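Local coordinates for protein ficolin-3 (Homo sapiens, PDB 2J5Z) that recognises carbohydrates through a fibrinogen-like domain, here with galactose and calcium bound, and probably serves as a soluble lectin of innate immunity, at residues L31-G36 with N87-Q92; W99-E104 with A115-F120; E106-N111 with G210-R215. All blocks are in the same frame, centred on the assembly; numbering follows the deposited sequence. Where two conformers were deposited one is given.

Contact 1: L31-G36 with N87-Q92; sequences LCLPEG and NENLHQ
Residues 87-92 form the first turn and a half of helix 87-94, and the loop that leaves strand 28-32 lies against one flank of it. Glu88, at the front of the turn, does not reach the loop, but its carboxylate fixes the one side chain that does most of the touching: Gln92 NE2 donates to Glu88 OE2 (2.8 Å, 160°); OE2 accepts with its anti lone pair and lies close to the plane of the Gln92 amide. Asn89 follows with a light van der Waals touch of its OD1 on Leu33 CD1; OD1 accepts from Arg37, and ND2 donates to the carbonyl of Leu85. Gln92 then reaches across extended, CG anti to its own carbonyl carbon, and crosses Leu33 at about a right angle, with OE1 3.7 Å from Leu33 CD1. Its backbone O lies against Pro34 CG. Against Glu35 the amide and carboxylate planes are turned 51° apart, and OE1 stands 3.4 Å from Glu35 CD without bonding to that group. Two waters make the polar join instead: one links Gln92 NE2 to Glu35 OE2, the other donates to Gln92 OE1 (2.8 Å) and accepts from Glu35 N. Arg37 binds Glu35 OE2, Gln92 OE1 and Asn89 OD1, so its positive charge probably eases the crowding of acceptors. The loop itself is a type I turn, Gly36 N bonded to Leu33 O (2.7 Å). Just before it, Cys32 is disulfide-bonded to Cys8, while Leu33 and Asn89 both rest on Leu39 of strand 38-44 and Leu33 also touches Leu93 farther along the helix.

Contact 2: W99-E104 with A115-F120; sequences WELRVE and AHYATF
Leu101 is the centre of the apolar face: its CD2, carried by a CG anti to the backbone N (chi1 175°), lies 3.9 Å from Tyr117 CD2, the two side chains running side by side, and its CB meets Phe120 CB. Val103 and Ala115 continue this face. On the other face Arg102 extends alongside His116, its CB over the imidazole as an off-centre CH-pi contact, with guanidinium and ring planes 71° apart. The backbones beneath are an antiparallel hairpin of the fibrinogen-like domain, strand 101-106 with strand 112-122. Leu101 and Tyr117 exchange two bonds, Tyr117 N to Leu101 O being 2.8 Å. Val103 N meets Ala115 O almost straight (174°), and Ala115 N returns to Val103 O. Toward the open end Phe120 N makes a weak hydrogen bond to Trp99 O, and a water joins Trp99 N to Phe120 O. Farther out, Glu104 OE2 takes both Arg102 NE (3.0 Å) and NH2, a side-on salt bridge in the guanidinium plane that fixes the rotation of the group, while Arg102 NH1 pairs with Glu48. Tyr117 OH bonds to Asp143, its ring meets Phe136 edge-to-face, and Leu133 of strand 131-133 touches both Leu101 and Tyr117.

Contact 3: E106-N111 with G210-R215; sequences EDFNGN and GHPYRR
A classic beta bulge joins the end of strand 101-106 to the start of strand 215-220 in the fibrinogen-like domain: Arg214 and Arg215 both face Glu106. Backbone hydrogen bonds define it. Glu106 O is gripped twice, by Arg214 N at 2.8 Å, nearly along the C=O axis, and by Arg215 N at 3.2 Å, on a lone pair in the carbonyl plane. Glu106 N in turn donates to Arg215 O (2.8 Å). Beyond the bulge the chain of 106-111 turns back as a type I turn from Asp107 to Gly110, opened by an Asx turn in which Asp107 OD1 accepts from Asn109 N and also from Asn111 N, both approaching from above the carboxylate plane.

The Glu106 carboxylate meets the aliphatic part of Arg215 rather than its guanidinium. Glu106 and Arg215 run side by side, pointing the same way, and Glu106 OE2 sits 3.6 Å from Arg215 CD; the charged ends stay beyond salt-bridge distance, so any attraction is probably mild. Aromatic contacts come from two rings. Tyr213 turns its ring edge toward the Glu106 carbonyl, while its hydroxyl bonds to the backbone N of Arg207. Phe108 presents one face to the backbone N of Arg214, and its CE2 approaches Pro212 O (3.4 Å) and, less closely, Pro212 CG. Arg214, bent at chi3 (-77°), folds back across Phe108 with ring and guanidinium planes 80° apart: its NE lies 3.4 Å from Phe108 CD1, and Phe108 CA sits 3.6 Å above the centre of the guanidinium.

Contact 2 is the buried one of the three, its centre about 10 Å from that of the chain; contacts 1 and 3 are only partly buried and lie on opposite sides of the chain's centre, their own centres about 31 Å apart. Contacts 2 and 3 share strand 101-106: contact 2 pairs it with its hairpin partner, contact 3 with strand 215-220 at the end nearer the galactose. In contact 1 no strands pair: the loop after strand 28-32 of the same sheet meets helix 87-94. The chemistry changes accordingly, from a direct backbone ladder with apolar side chains on one face and Arg102 with His116 on the other, through a short bulged pairing flanked by arginines in contact 3, to water-bridged polar side chains in contact 1.

Contact 1: L31-G36 with N87-Q92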
loop_
_atom_site.group_PDB
_atom_site.type_symbol
_atom_site.label_atom_id
_atom_site.label_comp_id
_atom_site.label_asym_id
_atom_site.label_seq_id
_atom_site.Cartn_x
_atom_site.Cartn_y
_atom_site.Cartn_z
ATOM N N LEU A 31 4.355 12.766 -10.464
ATOM C CA LEU A 31 4.500 14.165 -10.842
ATOM C C LEU A 31 5.430 14.196 -12.041
ATOM O O LEU A 31 6.248 13.301 -12.209
ATOM C CB LEU A 31 5.145 14.994 -9.731
ATOM C CG LEU A 31 4.551 15.043 -8.329
ATOM C CD1 LEU A 31 5.245 16.117 -7.501
ATOM C CD2 LEU A 31 3.052 15.301 -8.398
ATOM N N CYS A 32 5.289 15.212 -12.879
ATOM C CA CYS A 32 6.237 15.420 -13.968
ATOM C C CYS A 32 7.149 16.554 -13.530
ATOM O O CYS A 32 6.716 17.698 -13.395
ATOM C CB CYS A 32 5.520 15.751 -15.283
ATOM S SG CYS A 32 6.574 15.577 -16.780
ATOM N N LEU A 33 8.405 16.214 -13.258
ATOM C CA LEU A 33 9.400 17.187 -12.827
ATOM C C LEU A 33 9.763 18.160 -13.943
ATOM O O LEU A 33 9.617 17.840 -15.125
ATOM C CB LEU A 33 10.663 16.471 -12.353
ATOM C CG LEU A 33 10.506 15.552 -11.137
ATOM C CD1 LEU A 33 11.790 14.801 -10.903
ATOM C CD2 LEU A 33 10.149 16.378 -9.922
ATOM N N PRO A 34 10.236 19.354 -13.571
ATOM C CA PRO A 34 10.592 20.383 -14.551
ATOM C C PRO A 34 11.498 19.846 -15.663
ATOM O O PRO A 34 11.368 20.265 -16.817
ATOM C CB PRO A 34 11.334 21.419 -13.708
ATOM C CG PRO A 34 10.727 21.280 -12.344
ATOM C CD PRO A 34 10.433 19.816 -12.183
ATOM N N GLU A 35 12.387 18.912 -15.334
ATOM C CA GLU A 35 13.310 18.362 -16.344
ATOM C C GLU A 35 12.664 17.300 -17.240
ATOM O O GLU A 35 13.318 16.749 -18.125
ATOM C CB GLU A 35 14.598 17.814 -15.699
ATOM C CG GLU A 35 14.468 16.412 -15.098
ATOM C CD GLU A 35 15.767 15.907 -14.496
ATOM O OE1 GLU A 35 16.738 16.700 -14.390
ATOM O OE2 GLU A 35 15.818 14.712 -14.120
ATOM N N GLY A 36 11.392 17.001 -16.999
ATOM C CA GLY A 36 10.663 16.048 -17.836
ATOM C C GLY A 36 10.823 14.602 -17.414
ATOM O O GLY A 36 10.766 13.692 -18.244
ATOM N N ASN A 87 17.326 13.818 -1.985
ATOM C CA ASN A 87 17.737 15.217 -2.016
ATOM C C ASN A 87 17.720 15.820 -3.409
ATOM O O ASN A 87 17.332 16.980 -3.585
ATOM C CB ASN A 87 19.126 15.367 -1.397
ATOM C CG ASN A 87 19.132 15.091 0.090
ATOM O OD1 ASN A 87 18.090 15.106 0.741
ATOM N ND2 ASN A 87 20.311 14.834 0.634
ATOM N N GLU A 88 18.137 15.043 -4.414
ATOM C CA GLU A 88 18.105 15.568 -5.775
ATOM C C GLU A 88 16.674 15.863 -6.252
ATOM O O GLU A 88 16.421 16.902 -6.864
ATOM C CB GLU A 88 18.870 14.657 -6.745
ATOM C CG GLU A 88 18.919 15.176 -8.165
ATOM C CD GLU A 88 19.713 16.489 -8.326
ATOM O OE1 GLU A 88 20.558 16.814 -7.450
ATOM O OE2 GLU A 88 19.506 17.170 -9.364
ATOM N N ASN A 89 15.738 14.972 -5.933
ATOM C CA ASN A 89 14.312 15.200 -6.194
ATOM C C ASN A 89 13.829 16.477 -5.496
ATOM O O ASN A 89 13.172 17.342 -6.107
ATOM C CB ASN A 89 13.500 13.977 -5.733
ATOM C CG ASN A 89 13.673 12.792 -6.656
ATOM O OD1 ASN A 89 13.804 12.964 -7.869
ATOM N ND2 ASN A 89 13.667 11.580 -6.094
ATOM N N LEU A 90 14.185 16.615 -4.224
ATOM C CA LEU A 90 13.786 17.791 -3.441
ATOM C C LEU A 90 14.383 19.079 -4.001
ATOM O O LEU A 90 13.698 20.104 -4.113
ATOM C CB LEU A 90 14.167 17.621 -1.964
ATOM C CG LEU A 90 13.290 16.622 -1.190
ATOM C CD1 LEU A 90 13.896 16.222 0.154
ATOM C CD2 LEU A 90 11.864 17.166 -0.978
ATOM N N HIS A 91 15.662 19.037 -4.381
ATOM C CA HIS A 91 16.225 20.204 -5.052
ATOM C C HIS A 91 15.472 20.557 -6.339
ATOM O O HIS A 91 15.159 21.731 -6.596
ATOM C CB HIS A 91 17.707 19.970 -5.389
ATOM C CG HIS A 91 18.295 21.077 -6.203
ATOM N ND1 HIS A 91 18.634 20.936 -7.534
ATOM C CD2 HIS A 91 18.553 22.366 -5.882
ATOM C CE1 HIS A 91 19.099 22.088 -7.990
ATOM N NE2 HIS A 91 19.062 22.971 -7.008
ATOM N N GLN A 92 15.199 19.556 -7.174
ATOM C CA GLN A 92 14.497 19.811 -8.438
ATOM C C GLN A 92 13.079 20.343 -8.228
ATOM O O GLN A 92 12.651 21.286 -8.911
ATOM C CB GLN A 92 14.507 18.556 -9.328
ATOM C CG GLN A 92 15.909 18.309 -9.918
ATOM C CD GLN A 92 15.994 17.057 -10.750
ATOM O OE1 GLN A 92 14.990 16.579 -11.278
ATOM N NE2 GLN A 92 17.207 16.536 -10.908
HETATM O O HOH W 1 17.920 14.006 -12.482
HETATM O O HOH W 2 13.404 18.503 -12.554
#

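Contact 2: W99-E104 with A115-F120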
loop_
_atom_site.group_PDB
_atom_site.type_symbol
_atom_site.label_atom_id
_atom_site.label_comp_id
_atom_site.label_asym_id
_atom_site.label_seq_id
_atom_site.Cartn_x
_atom_site.Cartn_y
_atom_site.Cartn_z
ATOM N N TRP A 99 7.121 26.509 -1.591
ATOM C CA TRP A 99 6.650 25.316 -0.908
ATOM C C TRP A 99 6.768 25.497 0.595
ATOM O O TRP A 99 7.869 25.645 1.115
ATOM C CB TRP A 99 7.486 24.098 -1.297
ATOM C CG TRP A 99 7.553 23.786 -2.765
ATOM C CD1 TRP A 99 8.275 24.454 -3.715
ATOM C CD2 TRP A 99 6.932 22.681 -3.434
ATOM N NE1 TRP A 99 8.116 23.846 -4.942
ATOM C CE2 TRP A 99 7.304 22.751 -4.792
ATOM C CE3 TRP A 99 6.100 21.637 -3.016
ATOM C CZ2 TRP A 99 6.859 21.825 -5.737
ATOM C CZ3 TRP A 99 5.660 20.713 -3.964
ATOM C CH2 TRP A 99 6.043 20.817 -5.306
ATOM N N GLU A 100 5.638 25.475 1.287
ATOM C CA GLU A 100 5.635 25.565 2.739
ATOM C C GLU A 100 5.948 24.187 3.309
ATOM O O GLU A 100 5.586 23.170 2.712
ATOM C CB GLU A 100 4.268 26.042 3.236
ATOM C CG GLU A 100 3.132 25.192 2.721
ATOM C CD GLU A 100 1.743 25.680 3.114
ATOM O OE1 GLU A 100 1.603 26.338 4.173
ATOM O OE2 GLU A 100 0.791 25.371 2.356
ATOM N N LEU A 101 6.644 24.161 4.440
ATOM C CA LEU A 101 6.977 22.912 5.115
ATOM C C LEU A 101 6.086 22.690 6.332
ATOM O O LEU A 101 5.998 23.556 7.207
ATOM C CB LEU A 101 8.441 22.918 5.573
ATOM C CG LEU A 101 8.883 21.695 6.399
ATOM C CD1 LEU A 101 8.915 20.393 5.552
ATOM C CD2 LEU A 101 10.243 21.925 7.042
ATOM N N ARG A 102 5.443 21.526 6.377
ATOM C CA ARG A 102 4.787 21.055 7.589
ATOM C C ARG A 102 5.487 19.802 8.106
ATOM O O ARG A 102 5.747 18.862 7.337
ATOM C CB ARG A 102 3.315 20.760 7.298
ATOM C CG ARG A 102 2.584 20.069 8.427
ATOM C CD ARG A 102 1.107 19.966 8.087
ATOM N NE ARG A 102 0.395 19.085 9.006
ATOM C CZ ARG A 102 -0.424 19.508 9.963
ATOM N NH1 ARG A 102 -0.659 20.803 10.122
ATOM N NH2 ARG A 102 -1.029 18.623 10.751
ATOM N N VAL A 103 5.808 19.809 9.397
ATOM C CA VAL A 103 6.376 18.647 10.078
ATOM C C VAL A 103 5.322 18.095 11.052
ATOM O O VAL A 103 4.753 18.855 11.840
ATOM C CB VAL A 103 7.659 19.031 10.842
ATOM C CG1 VAL A 103 8.137 17.889 11.721
ATOM C CG2 VAL A 103 8.771 19.455 9.852
ATOM N N GLU A 104 5.051 16.793 10.970
ATOM C CA GLU A 104 4.134 16.130 11.909
ATOM C C GLU A 104 4.849 15.119 12.800
ATOM O O GLU A 104 5.642 14.310 12.330
ATOM C CB GLU A 104 3.035 15.398 11.152
ATOM C CG GLU A 104 2.141 16.273 10.317
ATOM C CD GLU A 104 0.994 15.476 9.731
ATOM O OE1 GLU A 104 1.051 14.228 9.831
ATOM O OE2 GLU A 104 0.052 16.085 9.187
ATOM N N ALA A 115 4.820 21.557 13.306
ATOM C CA ALA A 115 5.632 22.749 13.083
ATOM C C ALA A 115 5.458 23.129 11.620
ATOM O O ALA A 115 5.449 22.261 10.740
ATOM C CB ALA A 115 7.094 22.473 13.400
ATOM N N HIS A 116 5.296 24.419 11.375
ATOM C CA HIS A 116 5.117 24.913 10.024
ATOM C C HIS A 116 6.163 25.971 9.741
ATOM O O HIS A 116 6.553 26.727 10.639
ATOM C CB HIS A 116 3.714 25.481 9.844
ATOM C CG HIS A 116 2.646 24.435 9.828
ATOM N ND1 HIS A 116 2.311 23.699 10.945
ATOM C CD2 HIS A 116 1.837 24.000 8.833
ATOM C CE1 HIS A 116 1.347 22.851 10.633
ATOM N NE2 HIS A 116 1.038 23.017 9.360
ATOM N N TYR A 117 6.633 25.998 8.495
ATOM C CA TYR A 117 7.616 27.002 8.060
ATOM C C TYR A 117 7.162 27.536 6.709
ATOM O O TYR A 117 6.655 26.779 5.875
ATOM C CB TYR A 117 9.025 26.398 7.953
ATOM C CG TYR A 117 9.547 25.886 9.275
ATOM C CD1 TYR A 117 10.327 26.698 10.095
ATOM C CD2 TYR A 117 9.244 24.590 9.715
ATOM C CE1 TYR A 117 10.807 26.234 11.319
ATOM C CE2 TYR A 117 9.707 24.122 10.946
ATOM C CZ TYR A 117 10.482 24.952 11.741
ATOM O OH TYR A 117 10.936 24.497 12.957
ATOM N N ALA A 118 7.334 28.837 6.494
ATOM C CA ALA A 118 6.762 29.499 5.328
ATOM C C ALA A 118 7.255 28.933 3.997
ATOM O O ALA A 118 6.481 28.833 3.032
ATOM C CB ALA A 118 7.060 31.009 5.392
ATOM N N THR A 119 8.551 28.619 3.935
ATOM C CA THR A 119 9.158 28.039 2.725
ATOM C C THR A 119 10.204 26.977 3.058
ATOM O O THR A 119 10.739 26.929 4.167
ATOM C CB THR A 119 9.837 29.106 1.803
ATOM O OG1 THR A 119 10.896 29.753 2.519
ATOM C CG2 THR A 119 8.831 30.156 1.306
ATOM N N PHE A 120 10.494 26.132 2.074
ATOM C CA PHE A 120 11.522 25.111 2.181
ATOM C C PHE A 120 12.125 24.927 0.792
ATOM O O PHE A 120 11.407 24.774 -0.200
ATOM C CB PHE A 120 10.887 23.789 2.666
ATOM C CG PHE A 120 11.797 22.587 2.612
ATOM C CD1 PHE A 120 12.466 22.152 3.758
ATOM C CD2 PHE A 120 11.941 21.849 1.441
ATOM C CE1 PHE A 120 13.290 21.020 3.719
ATOM C CE2 PHE A 120 12.758 20.728 1.392
ATOM C CZ PHE A 120 13.419 20.302 2.526
HETATM O O HOH W 3 10.046 26.772 -1.476
#

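Contact 3: E106-N111 with G210-R215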
loop_
_atom_site.group_PDB
_atom_site.type_symbol
_atom_site.label_atom_id
_atom_site.label_comp_id
_atom_site.label_asym_id
_atom_site.label_seq_id
_atom_site.Cartn_x
_atom_site.Cartn_y
_atom_site.Cartn_z
ATOM N N GLU A 106 4.408 12.322 16.226
ATOM C CA GLU A 106 3.489 11.595 17.098
ATOM C C GLU A 106 4.269 10.812 18.135
ATOM O O GLU A 106 5.151 10.038 17.790
ATOM C CB GLU A 106 2.588 10.665 16.290
ATOM C CG GLU A 106 1.513 9.997 17.136
ATOM C CD GLU A 106 0.629 9.073 16.332
ATOM O OE1 GLU A 106 0.095 9.507 15.288
ATOM O OE2 GLU A 106 0.463 7.908 16.750
ATOM N N ASP A 107 3.961 11.034 19.411
ATOM C CA ASP A 107 4.647 10.320 20.476
ATOM C C ASP A 107 3.965 8.978 20.736
ATOM O O ASP A 107 2.999 8.620 20.056
ATOM C CB ASP A 107 4.759 11.168 21.762
ATOM C CG ASP A 107 3.403 11.481 22.401
ATOM O OD1 ASP A 107 2.407 10.775 22.127
ATOM O OD2 ASP A 107 3.337 12.451 23.199
ATOM N N PHE A 108 4.474 8.249 21.722
ATOM C CA PHE A 108 4.002 6.897 22.020
ATOM C C PHE A 108 2.636 6.870 22.694
ATOM O O PHE A 108 2.064 5.802 22.910
ATOM C CB PHE A 108 5.046 6.153 22.850
ATOM C CG PHE A 108 6.382 6.040 22.169
ATOM C CD1 PHE A 108 6.579 5.123 21.151
ATOM C CD2 PHE A 108 7.437 6.859 22.539
ATOM C CE1 PHE A 108 7.799 5.015 20.521
ATOM C CE2 PHE A 108 8.661 6.759 21.912
ATOM C CZ PHE A 108 8.845 5.834 20.897
ATOM N N ASN A 109 2.109 8.044 23.019
ATOM C CA ASN A 109 0.763 8.143 23.558
ATOM C C ASN A 109 -0.247 8.373 22.450
ATOM O O ASN A 109 -1.453 8.268 22.664
ATOM C CB ASN A 109 0.670 9.274 24.587
ATOM C CG ASN A 109 1.231 8.885 25.939
ATOM O OD1 ASN A 109 2.097 8.012 26.049
ATOM N ND2 ASN A 109 0.740 9.540 26.984
ATOM N N GLY A 110 0.250 8.692 21.257
ATOM C CA GLY A 110 -0.624 9.041 20.146
ATOM C C GLY A 110 -0.927 10.527 20.071
ATOM O O GLY A 110 -1.761 10.951 19.275
ATOM N N ASN A 111 -0.252 11.316 20.908
ATOM C CA ASN A 111 -0.376 12.775 20.890
ATOM C C ASN A 111 0.325 13.331 19.659
ATOM O O ASN A 111 1.488 13.025 19.423
ATOM C CB ASN A 111 0.249 13.374 22.131
ATOM N N GLY A 210 17.033 12.859 23.030
ATOM C CA GLY A 210 17.015 11.604 23.780
ATOM C C GLY A 210 15.619 11.106 24.109
ATOM O O GLY A 210 15.461 10.079 24.772
ATOM N N HIS A 211 14.605 11.832 23.656
ATOM C CA HIS A 211 13.217 11.453 23.903
ATOM C C HIS A 211 12.380 11.494 22.614
ATOM O O HIS A 211 11.742 12.506 22.289
ATOM C CB HIS A 211 12.617 12.321 25.007
ATOM C CG HIS A 211 13.485 12.415 26.227
ATOM N ND1 HIS A 211 13.746 11.332 27.042
ATOM C CD2 HIS A 211 14.160 13.459 26.765
ATOM C CE1 HIS A 211 14.539 11.706 28.031
ATOM N NE2 HIS A 211 14.808 12.992 27.885
ATOM N N PRO A 212 12.368 10.366 21.886
ATOM C CA PRO A 212 11.945 10.280 20.487
ATOM C C PRO A 212 10.449 10.124 20.212
ATOM O O PRO A 212 9.636 9.959 21.130
ATOM C CB PRO A 212 12.678 9.032 20.005
ATOM C CG PRO A 212 12.631 8.133 21.210
ATOM C CD PRO A 212 12.795 9.053 22.407
ATOM N N TYR A 213 10.109 10.161 18.925
ATOM C CA TYR A 213 8.740 10.048 18.456
ATOM C C TYR A 213 8.506 8.703 17.766
ATOM O O TYR A 213 9.436 8.101 17.232
ATOM C CB TYR A 213 8.438 11.188 17.477
ATOM C CG TYR A 213 8.496 12.542 18.149
ATOM C CD1 TYR A 213 7.359 13.098 18.711
ATOM C CD2 TYR A 213 9.701 13.240 18.255
ATOM C CE1 TYR A 213 7.405 14.344 19.340
ATOM C CE2 TYR A 213 9.760 14.477 18.888
ATOM C CZ TYR A 213 8.613 15.017 19.427
ATOM O OH TYR A 213 8.664 16.240 20.057
ATOM N N ARG A 214 7.252 8.262 17.791
ATOM C CA ARG A 214 6.810 7.002 17.193
ATOM C C ARG A 214 6.586 7.131 15.685
ATOM O O ARG A 214 6.905 6.220 14.914
ATOM C CB ARG A 214 5.515 6.545 17.884
ATOM C CG ARG A 214 4.793 5.380 17.220
ATOM C CD ARG A 214 3.582 4.941 18.042
ATOM N NE ARG A 214 3.967 4.154 19.215
ATOM C CZ ARG A 214 3.152 3.876 20.231
ATOM N NH1 ARG A 214 1.903 4.324 20.224
ATOM N NH2 ARG A 214 3.588 3.152 21.255
ATOM N N ARG A 215 6.033 8.270 15.277
ATOM C CA ARG A 215 5.718 8.536 13.871
ATOM C C ARG A 215 6.072 9.970 13.510
ATOM O O ARG A 215 5.778 10.896 14.264
ATOM C CB ARG A 215 4.232 8.319 13.598
ATOM C CG ARG A 215 3.715 6.917 13.944
ATOM C CD ARG A 215 2.202 6.835 13.772
ATOM N NE ARG A 215 1.807 7.141 12.402
ATOM C CZ ARG A 215 1.563 6.225 11.469
ATOM N NH1 ARG A 215 1.665 4.932 11.753
ATOM N NH2 ARG A 215 1.209 6.603 10.249
#